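Local structure of synaptonemal complex protein 2 (Mus musculus, 5IWZ) at residues Glu112-Asn116 with Leu161-Val167; Asp212-Tyr216 with Asp310-Ser315; Tyr216-Val220 with Cys264-Leu268; Ser244-Ile248 with Gly273-Asp277; Val281-Pro285 with Leu381-Val386. The protein forms a major component of the axial and lateral elements of the synaptonemal complex in meiotic prophase and is required for chromosome synapsis, SYCP3 insertion and fertility. All coordinates share one frame. Residue numbers count along the deposited sequence, not the author numbering.

Contact 1. Residues Glu112-Asn116 with Leu161-Val167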
# COMPACT_ATOMS: atom_id res chain seq x y z
N GLU A 112 -17.17 -2.69 4.45
CA GLU A 112 -18.12 -3.10 3.42
C GLU A 112 -17.72 -2.55 2.05
O GLU A 112 -17.81 -3.24 1.04
CB GLU A 112 -19.53 -2.65 3.81
CG GLU A 112 -20.61 -3.08 2.84
CD GLU A 112 -22.02 -2.73 3.32
OE1 GLU A 112 -22.34 -3.01 4.50
OE2 GLU A 112 -22.80 -2.17 2.52
N ILE A 113 -17.27 -1.29 2.02
CA ILE A 113 -16.80 -0.68 0.78
C ILE A 113 -15.53 -1.38 0.29
O ILE A 113 -15.39 -1.68 -0.90
CB ILE A 113 -16.56 0.82 1.00
CG1 ILE A 113 -17.89 1.58 1.10
CG2 ILE A 113 -15.67 1.39 -0.09
CD1 ILE A 113 -17.78 2.95 1.75
N ILE A 114 -14.57 -1.58 1.20
CA ILE A 114 -13.31 -2.24 0.87
C ILE A 114 -13.57 -3.60 0.24
O ILE A 114 -12.88 -4.01 -0.71
CB ILE A 114 -12.44 -2.35 2.13
CG1 ILE A 114 -11.83 -1.00 2.47
CG2 ILE A 114 -11.35 -3.41 1.96
CD1 ILE A 114 -11.56 -0.81 3.95
N LEU A 115 -14.58 -4.32 0.73
CA LEU A 115 -14.83 -5.65 0.19
C LEU A 115 -15.46 -5.59 -1.20
O LEU A 115 -14.84 -5.99 -2.18
CB LEU A 115 -15.69 -6.46 1.15
CG LEU A 115 -14.92 -6.85 2.41
CD1 LEU A 115 -15.86 -7.41 3.46
CD2 LEU A 115 -13.80 -7.83 2.10
N ASN A 116 -16.68 -5.06 -1.29
CA ASN A 116 -17.47 -5.12 -2.52
C ASN A 116 -16.86 -4.33 -3.68
O ASN A 116 -17.54 -4.08 -4.68
CB ASN A 116 -18.90 -4.63 -2.24
N LEU A 161 -6.39 -7.01 7.61
CA LEU A 161 -6.66 -6.58 6.24
C LEU A 161 -5.72 -7.25 5.25
O LEU A 161 -6.13 -7.62 4.14
CB LEU A 161 -6.52 -5.06 6.14
CG LEU A 161 -6.96 -4.34 4.86
CD1 LEU A 161 -8.47 -4.47 4.66
CD2 LEU A 161 -6.56 -2.86 4.89
N VAL A 162 -4.45 -7.39 5.62
CA VAL A 162 -3.46 -7.97 4.73
C VAL A 162 -3.69 -9.47 4.57
O VAL A 162 -3.45 -10.03 3.50
CB VAL A 162 -2.04 -7.64 5.25
CG1 VAL A 162 -0.99 -8.45 4.53
CG2 VAL A 162 -1.74 -6.15 5.04
N ILE A 163 -4.19 -10.13 5.62
CA ILE A 163 -4.48 -11.56 5.56
C ILE A 163 -5.74 -11.87 4.76
O ILE A 163 -5.89 -13.00 4.27
CB ILE A 163 -4.59 -12.10 7.00
CG1 ILE A 163 -3.23 -12.10 7.68
CG2 ILE A 163 -5.21 -13.48 7.04
CD1 ILE A 163 -3.34 -12.30 9.20
N ASP A 164 -6.66 -10.92 4.63
CA ASP A 164 -7.98 -11.18 4.05
C ASP A 164 -7.83 -11.23 2.54
O ASP A 164 -7.60 -10.20 1.89
CB ASP A 164 -8.98 -10.12 4.51
CG ASP A 164 -10.43 -10.39 4.05
OD1 ASP A 164 -10.66 -11.21 3.14
OD2 ASP A 164 -11.36 -9.75 4.62
N SER A 165 -7.98 -12.42 1.95
CA SER A 165 -7.76 -12.58 0.52
C SER A 165 -8.82 -11.87 -0.31
O SER A 165 -8.62 -11.70 -1.52
CB SER A 165 -7.70 -14.06 0.14
OG SER A 165 -8.97 -14.68 0.25
N ARG A 166 -9.92 -11.43 0.30
CA ARG A 166 -10.96 -10.75 -0.46
C ARG A 166 -10.58 -9.32 -0.84
O ARG A 166 -11.18 -8.76 -1.76
CB ARG A 166 -12.28 -10.76 0.32
CG ARG A 166 -12.79 -12.16 0.63
CD ARG A 166 -14.00 -12.12 1.54
NE ARG A 166 -13.66 -11.59 2.85
CZ ARG A 166 -14.55 -11.23 3.76
NH1 ARG A 166 -15.84 -11.34 3.51
NH2 ARG A 166 -14.14 -10.74 4.93
N VAL A 167 -9.58 -8.73 -0.18
CA VAL A 167 -9.28 -7.30 -0.33
C VAL A 167 -8.36 -7.09 -1.52
O VAL A 167 -7.37 -7.83 -1.70
CB VAL A 167 -8.65 -6.74 0.96
CG1 VAL A 167 -8.31 -5.26 0.79
CG2 VAL A 167 -9.57 -6.96 2.15
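L115, the last residue of the short helix 111-115, gives the most surface to this contact (82 Å²), followed by its neighbour I114 and by R166 of the turn that ends helix 144-163. The CA-to-CB bond of L115 runs sideways to 161-167, but in the m,t rotamer CD2 swings across and lies 3.8 Å from CB of R166, 4.0 Å from OD2 of D164 and 4.3 Å from CG2 of V167. The R166 guanidinium is held by its own segment: NE donates to OD1 of D164 (3.0 Å) and NH2 forms a salt bridge with OD2 of D164 (3.0 Å). The same OD1 of D164 accepts from the backbone N of R166 at 2.9 Å, an Asx turn set within the type I β turn D164-V167, so D164 shapes the chain after the helix and orients the guanidinium, one face of which is covered by CD2 of L115. In the armadillo-repeat-like α-solenoid, the turn between helices 144-163 and 169-185 here meets the C-terminal end of helix 111-115, two helices earlier than 144-163. Deeper in, the CB of I114 points at the turn, and its CG2 meets CG1 of V167 at 3.7 Å and CD1 of L161 at 4.1 Å. I114 also touches I129 of helix 123-141, and L161 packs on I171 and A175 of helix 169-185.

Contact 2. Residues Asp212-Tyr216 with Asp310-Ser315; sequences DVGDY and DFNLGS
The loop between helices 197-212 and 216-229 meets the end of strand 308-312 and the turn that follows it, burying 312 Å². D310, F311 and N312 are extended; L313, G314 and S315 have helical backbone angles. D310 (chi1 -62°) points its CB at the loop and sets OD2 over one face of the Y216 ring (chi1 -175°, t), 3.5 Å from CG of Y216; OD1 is hydrogen-bonded to T283 and OD2 forms a salt bridge with R265. F311 turns away from the loop. N312 CA lies 4.8 Å from D215 CA. In its m rotamer, N312 OD1 accepts from the backbone N of Y216 at 2.7 Å, in the first turn of helix 216-229. D215 (phi/psi -152/119, chi1 -177°, t) occupies the N-cap of that helix, with OD2 accepting from N of L218. This is a junction between the helical N-terminal part and the Spt16M-like, pleckstrin-homology-type domain, made by a β-hairpin turn closing on an interhelical loop. Past L313 comes G314, its CA only 4.0 Å from CA of G214. G214 has positive phi (68/33), and a CB on either glycine would clash with the opposing backbone. The carbonyl O of G214 accepts twice, from N of G314 (2.8 Å) and N of S315 (3.3 Å). Finally S315, chi1 54° (p), donates OG to OD1 of D215 at 2.6 Å, leaving D215 OD2 to Q173 as well as to the helix cap.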
# COMPACT_ATOMS: atom_id res chain seq x y z
N ASP A 212 0.70 -17.82 -0.46
CA ASP A 212 -0.25 -17.77 -1.56
C ASP A 212 -0.79 -16.38 -1.87
O ASP A 212 -1.74 -16.26 -2.65
CB ASP A 212 -1.43 -18.73 -1.33
CG ASP A 212 -2.24 -18.40 -0.07
OD1 ASP A 212 -1.95 -17.39 0.62
OD2 ASP A 212 -3.19 -19.17 0.22
N VAL A 213 -0.19 -15.32 -1.33
CA VAL A 213 -0.71 -13.99 -1.63
C VAL A 213 -0.52 -13.64 -3.10
O VAL A 213 -1.30 -12.85 -3.66
CB VAL A 213 -0.05 -12.97 -0.69
CG1 VAL A 213 1.46 -12.93 -0.91
CG2 VAL A 213 -0.67 -11.61 -0.88
N GLY A 214 0.49 -14.22 -3.77
CA GLY A 214 0.63 -14.03 -5.20
C GLY A 214 0.99 -12.63 -5.63
O GLY A 214 0.56 -12.19 -6.71
N ASP A 215 1.78 -11.93 -4.83
CA ASP A 215 2.27 -10.59 -5.15
C ASP A 215 3.60 -10.40 -4.43
O ASP A 215 3.64 -10.48 -3.20
CB ASP A 215 1.28 -9.50 -4.71
CG ASP A 215 1.74 -8.11 -5.11
OD1 ASP A 215 1.53 -7.75 -6.30
OD2 ASP A 215 2.36 -7.40 -4.28
N TYR A 216 4.67 -10.16 -5.18
CA TYR A 216 6.00 -10.09 -4.57
C TYR A 216 6.10 -8.93 -3.58
O TYR A 216 6.70 -9.07 -2.50
CB TYR A 216 7.08 -9.98 -5.64
CG TYR A 216 8.45 -10.03 -5.03
CD1 TYR A 216 9.12 -8.87 -4.71
CD2 TYR A 216 9.02 -11.24 -4.68
CE1 TYR A 216 10.35 -8.93 -4.12
CE2 TYR A 216 10.23 -11.30 -4.07
CZ TYR A 216 10.88 -10.13 -3.78
OH TYR A 216 12.10 -10.16 -3.19
N ASP A 310 9.36 -10.18 -11.42
CA ASP A 310 8.37 -10.92 -10.64
C ASP A 310 7.04 -10.92 -11.36
O ASP A 310 6.51 -9.85 -11.70
CB ASP A 310 8.24 -10.32 -9.24
CG ASP A 310 9.53 -10.41 -8.48
OD1 ASP A 310 10.07 -11.54 -8.37
OD2 ASP A 310 10.07 -9.35 -8.08
N PHE A 311 6.52 -12.11 -11.63
CA PHE A 311 5.24 -12.31 -12.29
C PHE A 311 4.25 -12.70 -11.20
O PHE A 311 4.36 -13.79 -10.63
CB PHE A 311 5.33 -13.41 -13.35
CG PHE A 311 6.14 -13.03 -14.57
CD1 PHE A 311 5.52 -12.73 -15.78
CD2 PHE A 311 7.53 -12.99 -14.51
CE1 PHE A 311 6.26 -12.39 -16.91
CE2 PHE A 311 8.28 -12.66 -15.64
CZ PHE A 311 7.65 -12.37 -16.84
N ASN A 312 3.28 -11.83 -10.93
CA ASN A 312 2.45 -11.93 -9.73
C ASN A 312 1.07 -12.46 -10.09
O ASN A 312 0.22 -11.71 -10.59
CB ASN A 312 2.37 -10.57 -9.05
CG ASN A 312 3.73 -10.08 -8.62
OD1 ASN A 312 4.43 -10.74 -7.83
ND2 ASN A 312 4.15 -8.93 -9.16
N LEU A 313 0.83 -13.74 -9.81
CA LEU A 313 -0.40 -14.40 -10.24
C LEU A 313 -1.61 -13.97 -9.41
O LEU A 313 -2.75 -14.03 -9.90
CB LEU A 313 -0.24 -15.92 -10.17
CG LEU A 313 0.46 -16.66 -11.30
CD1 LEU A 313 1.76 -15.98 -11.74
CD2 LEU A 313 0.72 -18.11 -10.84
N GLY A 314 -1.40 -13.54 -8.18
CA GLY A 314 -2.52 -13.07 -7.39
C GLY A 314 -2.99 -11.70 -7.82
O GLY A 314 -4.20 -11.45 -7.96
N SER A 315 -2.06 -10.79 -8.04
CA SER A 315 -2.38 -9.41 -8.35
C SER A 315 -2.41 -9.12 -9.84
O SER A 315 -2.76 -8.00 -10.23
CB SER A 315 -1.38 -8.49 -7.67
OG SER A 315 -0.07 -8.87 -8.03

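Contact 3. Residues Tyr216-Val220 with Cys264-Leu268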
# COMPACT_ATOMS: atom_id res chain seq x y z
N TYR A 216 4.67 -10.16 -5.18
CA TYR A 216 6.00 -10.09 -4.57
C TYR A 216 6.10 -8.93 -3.58
O TYR A 216 6.70 -9.07 -2.50
CB TYR A 216 7.08 -9.98 -5.64
CG TYR A 216 8.45 -10.03 -5.03
CD1 TYR A 216 9.12 -8.87 -4.71
CD2 TYR A 216 9.02 -11.24 -4.68
CE1 TYR A 216 10.35 -8.93 -4.12
CE2 TYR A 216 10.23 -11.30 -4.07
CZ TYR A 216 10.88 -10.13 -3.78
OH TYR A 216 12.10 -10.16 -3.19
N GLU A 217 5.52 -7.78 -3.92
CA GLU A 217 5.60 -6.62 -3.01
C GLU A 217 4.92 -6.92 -1.67
O GLU A 217 5.43 -6.54 -0.61
CB GLU A 217 4.96 -5.39 -3.66
CG GLU A 217 4.81 -4.20 -2.68
CD GLU A 217 4.31 -2.90 -3.34
OE1 GLU A 217 4.45 -2.74 -4.56
OE2 GLU A 217 3.79 -2.03 -2.61
N LEU A 218 3.77 -7.58 -1.70
CA LEU A 218 3.12 -7.95 -0.46
C LEU A 218 3.93 -9.01 0.29
O LEU A 218 3.99 -8.97 1.53
CB LEU A 218 1.70 -8.44 -0.74
CG LEU A 218 0.69 -7.35 -1.09
CD1 LEU A 218 -0.59 -8.01 -1.52
CD2 LEU A 218 0.41 -6.38 0.12
N GLN A 219 4.57 -9.94 -0.43
CA GLN A 219 5.42 -10.93 0.24
C GLN A 219 6.52 -10.25 1.04
O GLN A 219 6.78 -10.61 2.19
CB GLN A 219 6.02 -11.91 -0.78
CG GLN A 219 5.09 -13.00 -1.31
CD GLN A 219 5.82 -14.02 -2.21
OE1 GLN A 219 6.56 -13.64 -3.10
NE2 GLN A 219 5.60 -15.31 -1.94
N VAL A 220 7.19 -9.27 0.44
CA VAL A 220 8.28 -8.58 1.13
C VAL A 220 7.75 -7.81 2.32
O VAL A 220 8.33 -7.86 3.41
CB VAL A 220 9.04 -7.65 0.17
CG1 VAL A 220 10.19 -6.95 0.92
CG2 VAL A 220 9.55 -8.39 -1.04
N CYS A 264 15.96 -11.09 2.07
CA CYS A 264 14.54 -11.30 1.84
C CYS A 264 14.27 -11.77 0.41
O CYS A 264 13.45 -12.67 0.19
CB CYS A 264 13.77 -10.02 2.17
SG CYS A 264 12.01 -10.28 2.23
N ARG A 265 14.96 -11.18 -0.57
CA ARG A 265 14.92 -11.69 -1.94
C ARG A 265 15.34 -13.16 -2.00
O ARG A 265 14.69 -13.99 -2.64
CB ARG A 265 15.81 -10.83 -2.85
CG ARG A 265 16.13 -11.43 -4.24
CD ARG A 265 14.88 -11.73 -5.09
NE ARG A 265 14.23 -10.51 -5.59
CZ ARG A 265 13.14 -10.48 -6.34
NH1 ARG A 265 12.52 -11.60 -6.69
NH2 ARG A 265 12.65 -9.31 -6.73
N ILE A 266 16.43 -13.51 -1.32
CA ILE A 266 16.89 -14.90 -1.33
C ILE A 266 15.80 -15.81 -0.76
O ILE A 266 15.41 -16.80 -1.39
CB ILE A 266 18.23 -15.03 -0.58
CG1 ILE A 266 19.35 -14.35 -1.37
CG2 ILE A 266 18.58 -16.51 -0.28
CD1 ILE A 266 20.61 -14.10 -0.57
N PHE A 267 15.26 -15.46 0.41
CA PHE A 267 14.23 -16.28 1.03
C PHE A 267 13.01 -16.45 0.13
O PHE A 267 12.52 -17.57 -0.08
CB PHE A 267 13.82 -15.68 2.38
CG PHE A 267 12.53 -16.23 2.94
CD1 PHE A 267 12.48 -17.49 3.53
CD2 PHE A 267 11.35 -15.47 2.90
CE1 PHE A 267 11.29 -18.00 4.07
CE2 PHE A 267 10.15 -15.97 3.43
CZ PHE A 267 10.12 -17.22 4.03
N LEU A 268 12.52 -15.34 -0.44
CA LEU A 268 11.29 -15.43 -1.22
C LEU A 268 11.51 -16.22 -2.51
O LEU A 268 10.62 -16.97 -2.94
CB LEU A 268 10.76 -14.03 -1.52
CG LEU A 268 10.28 -13.34 -0.25
CD1 LEU A 268 9.92 -11.90 -0.54
CD2 LEU A 268 9.10 -14.11 0.35
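Y216 and R265 make the most distinctive pair between these two helical segments. The tyrosine takes chi1 near 180° (t), which swings a side chain whose CA-to-CB bond starts sideways over toward helix 260-274. R265 leaves its helix in a t rotamer and then folds back through two p torsions (chi2 59°, chi3 72°), laying the guanidinium flat on the ring: the planes meet at 7° and CZ is 4.0 Å from the ring centroid of Y216, an off-centre cation-pi stack. The charge is balanced by D310, which forms a salt bridge with R265. L268, an m,t rotamer, has the largest covered area. Its CD1 reaches CE2 of Y216 at 3.6 Å, CG2 of V220 at 3.6 Å and CB of Q219 at 3.9 Å, so one methyl fills the space bounded by three residues. The t rotamer of V220 brings its CG1 to 4.0 Å from SG of C264, while Q219 (m,t) directs its amide to N272 and the carbonyl of I210. The segment axes approach to 10.9 Å at 115°, a steep helix-helix crossing in the α-helical part of the chain, with the cation-pi stack of R265 on Y216 at the edge that faces strand 308-312.

Contact 4. Residues Ser244-Ile248 with Gly273-Asp277; sequences SMDFI and GILGD
The start of helix 246-253 meets the C-terminal end of helix 260-274, with F247 and I274 nearest in register (CA atoms 7.9 Å apart) and 202 Å² buried. S244 and M245 precede the helix in non-regular conformation, M245 at the N-cap position of helix 246-253, with phi/psi -80/125; D246 to I248 are helical. On the other side G273 and I274 are helical, and at G276 the chain leaves helical angles with positive phi (58/-140), a conformation that favours glycine; N of G276 bonds O of G273 at 3.1 Å. All interactions between the segments are apolar, and I274 (87 Å² covered) lies at their centre, its CB pointing at the partner segment in a t,p rotamer (-156°, 47°). The CH-pi contact is made by its CG1, which lies over one face of the F247 ring, 3.8 Å from the centroid and 3.4 Å from CD1 of F247; the phenylalanine has chi1 180° and chi2 -88°. Among the aliphatic contacts, CG2 of I274 touches SD of M245 at 3.6 Å, the methionine being t,t,m, and CG1 of I248 at 3.7 Å. I248 and L275 are both m,t rotamers, and CD1 of I248 comes to 4.3 Å from CD2 of L275. This surface contact packs the start of helix 246-253 against the C-terminal region of helix 260-274, where F247 also packs on L270 and I248 on V271, just ahead of strand 281-285.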
# COMPACT_ATOMS: atom_id res chain seq x y z
N SER A 244 4.79 -24.76 7.89
CA SER A 244 4.70 -26.21 8.02
C SER A 244 5.84 -26.92 7.30
O SER A 244 6.33 -27.96 7.77
CB SER A 244 3.35 -26.71 7.48
OG SER A 244 2.26 -26.13 8.18
N MET A 245 6.28 -26.39 6.16
CA MET A 245 7.30 -27.05 5.35
C MET A 245 8.68 -26.78 5.94
O MET A 245 9.07 -25.62 6.10
CB MET A 245 7.23 -26.59 3.90
CG MET A 245 8.47 -26.99 3.09
SD MET A 245 8.46 -26.76 1.28
CE MET A 245 6.85 -27.38 0.84
N ASP A 246 9.43 -27.85 6.24
CA ASP A 246 10.75 -27.69 6.86
C ASP A 246 11.68 -26.84 6.00
O ASP A 246 12.35 -25.94 6.51
CB ASP A 246 11.36 -29.07 7.13
CG ASP A 246 10.70 -29.79 8.29
OD1 ASP A 246 11.21 -30.85 8.70
OD2 ASP A 246 9.67 -29.28 8.79
N PHE A 247 11.71 -27.12 4.69
CA PHE A 247 12.52 -26.33 3.77
C PHE A 247 12.27 -24.84 3.92
O PHE A 247 13.21 -24.04 3.94
CB PHE A 247 12.23 -26.79 2.33
CG PHE A 247 13.01 -26.04 1.28
CD1 PHE A 247 12.51 -24.86 0.73
CD2 PHE A 247 14.22 -26.54 0.81
CE1 PHE A 247 13.22 -24.18 -0.25
CE2 PHE A 247 14.93 -25.87 -0.17
CZ PHE A 247 14.43 -24.68 -0.70
N ILE A 248 11.00 -24.44 4.07
CA ILE A 248 10.66 -23.03 4.14
C ILE A 248 10.99 -22.45 5.52
O ILE A 248 11.54 -21.35 5.64
CB ILE A 248 9.17 -22.82 3.77
CG1 ILE A 248 8.96 -23.13 2.28
CG2 ILE A 248 8.70 -21.41 4.16
CD1 ILE A 248 7.50 -23.14 1.84
N GLY A 273 10.17 -20.86 -5.24
CA GLY A 273 10.72 -21.97 -6.00
C GLY A 273 10.24 -23.31 -5.48
O GLY A 273 9.76 -24.15 -6.25
N ILE A 274 10.31 -23.51 -4.16
CA ILE A 274 9.98 -24.82 -3.60
C ILE A 274 8.49 -25.12 -3.75
O ILE A 274 8.09 -26.29 -3.79
CB ILE A 274 10.41 -24.91 -2.12
CG1 ILE A 274 10.62 -26.37 -1.72
CG2 ILE A 274 9.36 -24.32 -1.20
CD1 ILE A 274 11.43 -27.17 -2.72
N LEU A 275 7.65 -24.10 -3.84
CA LEU A 275 6.22 -24.35 -3.96
C LEU A 275 5.85 -24.97 -5.30
O LEU A 275 4.72 -25.45 -5.45
CB LEU A 275 5.43 -23.06 -3.74
CG LEU A 275 5.41 -22.58 -2.29
CD1 LEU A 275 4.71 -21.25 -2.23
CD2 LEU A 275 4.71 -23.59 -1.41
N GLY A 276 6.76 -24.96 -6.28
CA GLY A 276 6.49 -25.60 -7.56
C GLY A 276 5.25 -25.03 -8.20
O GLY A 276 4.98 -23.83 -8.12
N ASP A 277 4.44 -25.90 -8.80
CA ASP A 277 3.26 -25.45 -9.52
C ASP A 277 2.18 -24.88 -8.61
O ASP A 277 1.15 -24.42 -9.10
CB ASP A 277 2.71 -26.60 -10.36
CG ASP A 277 3.78 -27.26 -11.17
OD1 ASP A 277 4.83 -27.63 -10.61
OD2 ASP A 277 3.63 -27.39 -12.40

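Contact 5. Residues Val281-Pro285 with Leu381-Val386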
# COMPACT_ATOMS: atom_id res chain seq x y z
N VAL A 281 3.87 -16.62 -7.25
CA VAL A 281 4.81 -15.62 -7.75
C VAL A 281 5.89 -16.37 -8.52
O VAL A 281 6.59 -17.21 -7.95
CB VAL A 281 5.44 -14.78 -6.63
CG1 VAL A 281 6.48 -13.84 -7.20
CG2 VAL A 281 4.36 -13.99 -5.88
N TYR A 282 6.04 -16.06 -9.81
CA TYR A 282 7.09 -16.59 -10.66
C TYR A 282 8.14 -15.51 -10.85
O TYR A 282 7.84 -14.44 -11.39
CB TYR A 282 6.54 -17.04 -12.01
CG TYR A 282 5.96 -18.42 -12.00
CD1 TYR A 282 6.72 -19.53 -12.36
CD2 TYR A 282 4.64 -18.62 -11.62
CE1 TYR A 282 6.18 -20.81 -12.33
CE2 TYR A 282 4.10 -19.90 -11.60
CZ TYR A 282 4.87 -20.99 -11.95
OH TYR A 282 4.31 -22.25 -11.92
N THR A 283 9.36 -15.79 -10.42
CA THR A 283 10.48 -14.87 -10.53
C THR A 283 11.50 -15.39 -11.55
O THR A 283 12.04 -16.48 -11.37
CB THR A 283 11.13 -14.67 -9.17
OG1 THR A 283 10.19 -14.03 -8.29
CG2 THR A 283 12.37 -13.81 -9.29
N PHE A 284 11.75 -14.61 -12.63
CA PHE A 284 12.73 -15.01 -13.64
C PHE A 284 13.90 -14.04 -13.66
O PHE A 284 13.70 -12.82 -13.54
CB PHE A 284 12.12 -15.04 -15.06
CG PHE A 284 11.10 -16.12 -15.26
CD1 PHE A 284 11.44 -17.45 -15.12
CD2 PHE A 284 9.80 -15.80 -15.61
CE1 PHE A 284 10.50 -18.45 -15.31
CE2 PHE A 284 8.85 -16.80 -15.81
CZ PHE A 284 9.21 -18.12 -15.66
N PRO A 285 15.13 -14.52 -13.86
CA PRO A 285 16.22 -13.61 -14.18
C PRO A 285 16.02 -13.05 -15.58
O PRO A 285 15.47 -13.70 -16.47
CB PRO A 285 17.47 -14.49 -14.09
CG PRO A 285 16.98 -15.86 -14.42
CD PRO A 285 15.55 -15.94 -13.93
N LEU A 381 13.79 -20.11 -20.61
CA LEU A 381 12.79 -19.73 -19.61
C LEU A 381 11.38 -19.80 -20.19
O LEU A 381 11.16 -19.47 -21.36
CB LEU A 381 13.09 -18.33 -19.07
CG LEU A 381 14.43 -18.26 -18.33
CD1 LEU A 381 14.75 -16.82 -17.94
CD2 LEU A 381 14.43 -19.17 -17.11
N GLU A 382 10.43 -20.22 -19.36
CA GLU A 382 9.04 -20.43 -19.80
C GLU A 382 8.22 -19.12 -19.77
O GLU A 382 7.23 -18.99 -19.05
CB GLU A 382 8.37 -21.48 -18.93
CG GLU A 382 8.82 -22.92 -19.17
CD GLU A 382 7.94 -23.92 -18.41
OE1 GLU A 382 8.50 -24.80 -17.72
OE2 GLU A 382 6.69 -23.83 -18.50
N ILE A 383 8.63 -18.16 -20.59
CA ILE A 383 7.98 -16.85 -20.56
C ILE A 383 6.52 -16.97 -21.00
O ILE A 383 5.63 -16.34 -20.42
CB ILE A 383 8.76 -15.85 -21.43
CG1 ILE A 383 10.20 -15.69 -20.91
CG2 ILE A 383 8.04 -14.50 -21.49
CD1 ILE A 383 10.31 -15.71 -19.38
N THR A 384 6.26 -17.80 -22.02
CA THR A 384 4.92 -17.83 -22.62
C THR A 384 3.87 -18.29 -21.62
O THR A 384 2.82 -17.64 -21.46
CB THR A 384 4.93 -18.73 -23.85
OG1 THR A 384 5.63 -18.06 -24.92
CG2 THR A 384 3.51 -19.03 -24.30
N ASN A 385 4.12 -19.39 -20.91
CA ASN A 385 3.06 -19.92 -20.06
C ASN A 385 2.89 -19.12 -18.78
O ASN A 385 1.77 -18.97 -18.29
CB ASN A 385 3.30 -21.39 -19.77
CG ASN A 385 3.06 -22.26 -20.99
OD1 ASN A 385 3.80 -23.21 -21.24
ND2 ASN A 385 2.04 -21.92 -21.78
N VAL A 386 3.97 -18.55 -18.23
CA VAL A 386 3.81 -17.69 -17.06
C VAL A 386 3.09 -16.38 -17.43
O VAL A 386 2.22 -15.92 -16.70
CB VAL A 386 5.17 -17.41 -16.39
CG1 VAL A 386 4.99 -16.44 -15.24
CG2 VAL A 386 5.78 -18.71 -15.87
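Strand 281-285 runs extended past a short turn and the start of helix 383-390. Its CA atoms come closest at Y282 with V386 (7.3 Å) and F284 with L381 (7.6 Å), so the two chains are too far apart for backbone pairing and meet through side chains. E382, at the N-cap position, is the centre of an inverse gamma turn closed by the weak bond from N of I383 to O of L381. Alternation along the strand sends Y282 and F284 toward 381-386 and T283 away, where its hydroxyl binds D310. F284 buries most: CD1 lies 4.0 Å from CD2 of L381, CD1 of I383 makes a CH-pi contact over the ring face (4.2 Å from its centroid), and CZ is 3.5 Å from CG2 of V386, which approaches at the ring edge. That same CG2 makes a second CH-pi contact over the face of Y282, 4.0 Å from its centroid, while CB of Y282 touches CG1 of V386 at 3.6 Å. CD1 of L381 completes the set, 3.5 Å from O of P285. The C-terminal helix packs against strands of both sheets, consistent with the capping helix of pleckstrin-homology-like folds; the two CH-pi contacts and the apolar packing round them imply hydrophobic and van der Waals cohesion.

Overall arrangement
Contact 1 lies within the armadillo-repeat-like array, its centre 16 Å from that of contact 2, whereas contacts 2, 3 and 5 meet where the helical part joins the Spt16M-like domain. Contacts 2 and 3 share Y216, with centres 10 Å apart, and D310 OD2 to R265 NH2 (2.9 Å) is the salt bridge between them. Contacts 2 and 5 use adjacent strands: N of F311 lies 2.7 Å from O of Y282. Contacts 3 and 4 both use helix 260-274, which leads into strand 281-285 of contact 5, so a single run of chain passes from the helices into the sheet. Contact 4, its centre about 27 Å from the chain centre, is the most peripheral.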